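Local coordinates for putative gdp-fucose protein o-fucosyltransferase 1 (Caenorhabditis elegans, PDB 3ZY2), which is a putative protein O-fucosyltransferase of the GT-B clan, built from two Rossmann-like halves and holding guanosine-5'-diphosphate in this model, at residues 33-39 with 166-171. Sequence-based numbering, arbitrary orientation.
Sequences FAKALDR and YPVLAF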
loop_
_atom_site.group_PDB
_atom_site.type_symbol
_atom_site.label_atom_id
_atom_site.label_comp_id
_atom_site.label_asym_id
_atom_site.label_seq_id
_atom_site.Cartn_x
_atom_site.Cartn_y
_atom_site.Cartn_z
ATOM N N PHE A 33 18.328 2.833 -1.082
ATOM C CA PHE A 33 17.774 2.562 0.244
ATOM C C PHE A 33 18.705 1.697 1.102
ATOM O O PHE A 33 18.960 2.023 2.275
ATOM C CB PHE A 33 16.401 1.913 0.061
ATOM C CG PHE A 33 15.724 1.490 1.353
ATOM C CD1 PHE A 33 15.195 2.442 2.221
ATOM C CD2 PHE A 33 15.562 0.141 1.667
ATOM C CE1 PHE A 33 14.542 2.054 3.398
ATOM C CE2 PHE A 33 14.901 -0.252 2.856
ATOM C CZ PHE A 33 14.390 0.710 3.702
ATOM N N ALA A 34 19.233 0.611 0.525
ATOM C CA ALA A 34 20.130 -0.301 1.244
ATOM C C ALA A 34 21.411 0.413 1.663
ATOM O O ALA A 34 21.885 0.230 2.785
ATOM C CB ALA A 34 20.460 -1.538 0.403
ATOM N N LYS A 35 21.965 1.232 0.770
ATOM C CA LYS A 35 23.188 1.965 1.075
ATOM C C LYS A 35 22.921 2.929 2.223
ATOM O O LYS A 35 23.741 3.036 3.151
ATOM C CB LYS A 35 23.712 2.710 -0.154
ATOM C CG LYS A 35 25.082 3.400 0.081
ATOM C CD LYS A 35 25.556 4.054 -1.194
ATOM C CE LYS A 35 27.014 4.491 -1.106
ATOM N NZ LYS A 35 27.576 4.645 -2.476
ATOM N N ALA A 36 21.774 3.606 2.172
ATOM C CA ALA A 36 21.431 4.578 3.229
ATOM C C ALA A 36 21.228 3.901 4.582
ATOM O O ALA A 36 21.632 4.461 5.615
ATOM C CB ALA A 36 20.210 5.391 2.834
ATOM N N LEU A 37 20.623 2.711 4.587
ATOM C CA LEU A 37 20.433 1.949 5.829
ATOM C C LEU A 37 21.689 1.229 6.330
ATOM O O LEU A 37 21.705 0.702 7.457
ATOM C CB LEU A 37 19.289 0.940 5.713
ATOM C CG LEU A 37 17.852 1.395 5.941
ATOM C CD1 LEU A 37 16.942 0.197 6.213
ATOM C CD2 LEU A 37 17.775 2.394 7.072
ATOM N N ASP A 38 22.723 1.210 5.490
ATOM C CA ASP A 38 23.961 0.472 5.732
ATOM C C ASP A 38 23.734 -1.015 6.029
ATOM O O ASP A 38 24.363 -1.597 6.906
ATOM C CB ASP A 38 24.836 1.152 6.801
ATOM C CG ASP A 38 26.308 0.811 6.647
ATOM O OD1 ASP A 38 26.712 0.304 5.571
ATOM O OD2 ASP A 38 27.073 1.055 7.612
ATOM N N ARG A 39 22.846 -1.628 5.250
ATOM C CA ARG A 39 22.625 -3.058 5.297
ATOM C C ARG A 39 23.030 -3.625 3.940
ATOM O O ARG A 39 22.896 -2.950 2.909
ATOM C CB ARG A 39 21.147 -3.370 5.533
ATOM C CG ARG A 39 20.729 -3.248 7.004
ATOM C CD ARG A 39 19.265 -3.591 7.160
ATOM N NE ARG A 39 18.848 -3.520 8.567
ATOM C CZ ARG A 39 18.619 -4.576 9.346
ATOM N NH1 ARG A 39 18.718 -5.812 8.879
ATOM N NH2 ARG A 39 18.236 -4.390 10.601
ATOM N N TYR A 166 16.468 -7.983 14.306
ATOM C CA TYR A 166 16.049 -7.893 12.890
ATOM C C TYR A 166 17.240 -8.002 11.936
ATOM O O TYR A 166 17.636 -7.014 11.292
ATOM C CB TYR A 166 15.268 -6.603 12.618
ATOM C CG TYR A 166 14.071 -6.439 13.507
ATOM C CD1 TYR A 166 12.886 -7.117 13.230
ATOM C CD2 TYR A 166 14.123 -5.619 14.637
ATOM C CE1 TYR A 166 11.782 -6.994 14.051
ATOM C CE2 TYR A 166 13.021 -5.478 15.463
ATOM C CZ TYR A 166 11.850 -6.160 15.163
ATOM O OH TYR A 166 10.766 -6.025 15.995
ATOM N N PRO A 167 17.816 -9.211 11.830
ATOM C CA PRO A 167 18.983 -9.400 10.979
ATOM C C PRO A 167 18.646 -9.220 9.499
ATOM O O PRO A 167 19.530 -8.874 8.706
ATOM C CB PRO A 167 19.400 -10.848 11.262
ATOM C CG PRO A 167 18.211 -11.495 11.873
ATOM C CD PRO A 167 17.496 -10.425 12.608
ATOM N N VAL A 168 17.389 -9.471 9.146
ATOM C CA VAL A 168 16.954 -9.403 7.745
ATOM C C VAL A 168 15.648 -8.627 7.640
ATOM O O VAL A 168 14.636 -9.029 8.206
ATOM C CB VAL A 168 16.776 -10.810 7.096
ATOM C CG1 VAL A 168 16.255 -10.652 5.636
ATOM C CG2 VAL A 168 18.079 -11.617 7.121
ATOM N N LEU A 169 15.650 -7.518 6.900
ATOM C CA LEU A 169 14.411 -6.834 6.581
ATOM C C LEU A 169 13.926 -7.417 5.268
ATOM O O LEU A 169 14.652 -7.372 4.275
ATOM C CB LEU A 169 14.638 -5.320 6.424
ATOM C CG LEU A 169 14.732 -4.321 7.581
ATOM C CD1 LEU A 169 15.029 -4.924 8.970
ATOM C CD2 LEU A 169 15.702 -3.207 7.263
ATOM N N ALA A 170 12.719 -7.970 5.253
ATOM C CA ALA A 170 12.180 -8.627 4.062
ATOM C C ALA A 170 10.933 -7.930 3.559
ATOM O O ALA A 170 9.955 -7.828 4.277
ATOM C CB ALA A 170 11.889 -10.095 4.353
ATOM N N PHE A 171 10.968 -7.459 2.314
ATOM C CA PHE A 171 9.883 -6.666 1.726
ATOM C C PHE A 171 9.240 -7.400 0.538
ATOM O O PHE A 171 9.928 -7.741 -0.435
ATOM C CB PHE A 171 10.435 -5.330 1.216
ATOM C CG PHE A 171 11.114 -4.479 2.256
ATOM C CD1 PHE A 171 12.487 -4.620 2.525
ATOM C CD2 PHE A 171 10.410 -3.466 2.919
ATOM C CE1 PHE A 171 13.118 -3.810 3.448
ATOM C CE2 PHE A 171 11.043 -2.659 3.837
ATOM C CZ PHE A 171 12.381 -2.829 4.130
#
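Arg39, two residues past helix 20-37, reaches across to Tyr166 O, just ahead of strand 168-171. From CB its chain runs straight, extended from CG to NE, and the side chain crosses that of Leu169 at about a right angle. CD lies 3.6 Å from Leu169 CD2, and NE comes closer to that same methyl, at 3.4 Å. At CZ the other methyl takes over: Leu169 CD1 sits over the centre of one guanidinium face, 3.5 Å above the plane. The two terminal nitrogens converge end-on on a single acceptor, Tyr166 O, with NH1 at 2.9 Å and NH2 at 2.8 Å. Both bonds are bent, 140° and 147° at the hydrogens, as a fork closing on one atom requires. Together they aim the guanidinium end at that oxygen; its turn about this line is set by the Leu169 methyls against one face and by a separate NH1 bond to Tyr10 O.

On the helix side, Leu37 CD1 meets the same Leu169 CD2 at 3.8 Å. One helical turn earlier, Phe33 directs its ring edge toward the face of Phe171 in an offset edge-to-face pair, planes at 81° and centroids 5.8 Å apart. Asp38 ends the helix in a Schellman motif. Strand 10-13, helix 20-37 and strand 40-42 form a beta-alpha-beta unit of the Rossmann-like N-terminal half; the contact ties the end of its helix to 168-171, the neighbour of 10-13 on the side away from 40-42, and Trp157 of helix 157-160 touches Phe33, Leu37 and Phe171.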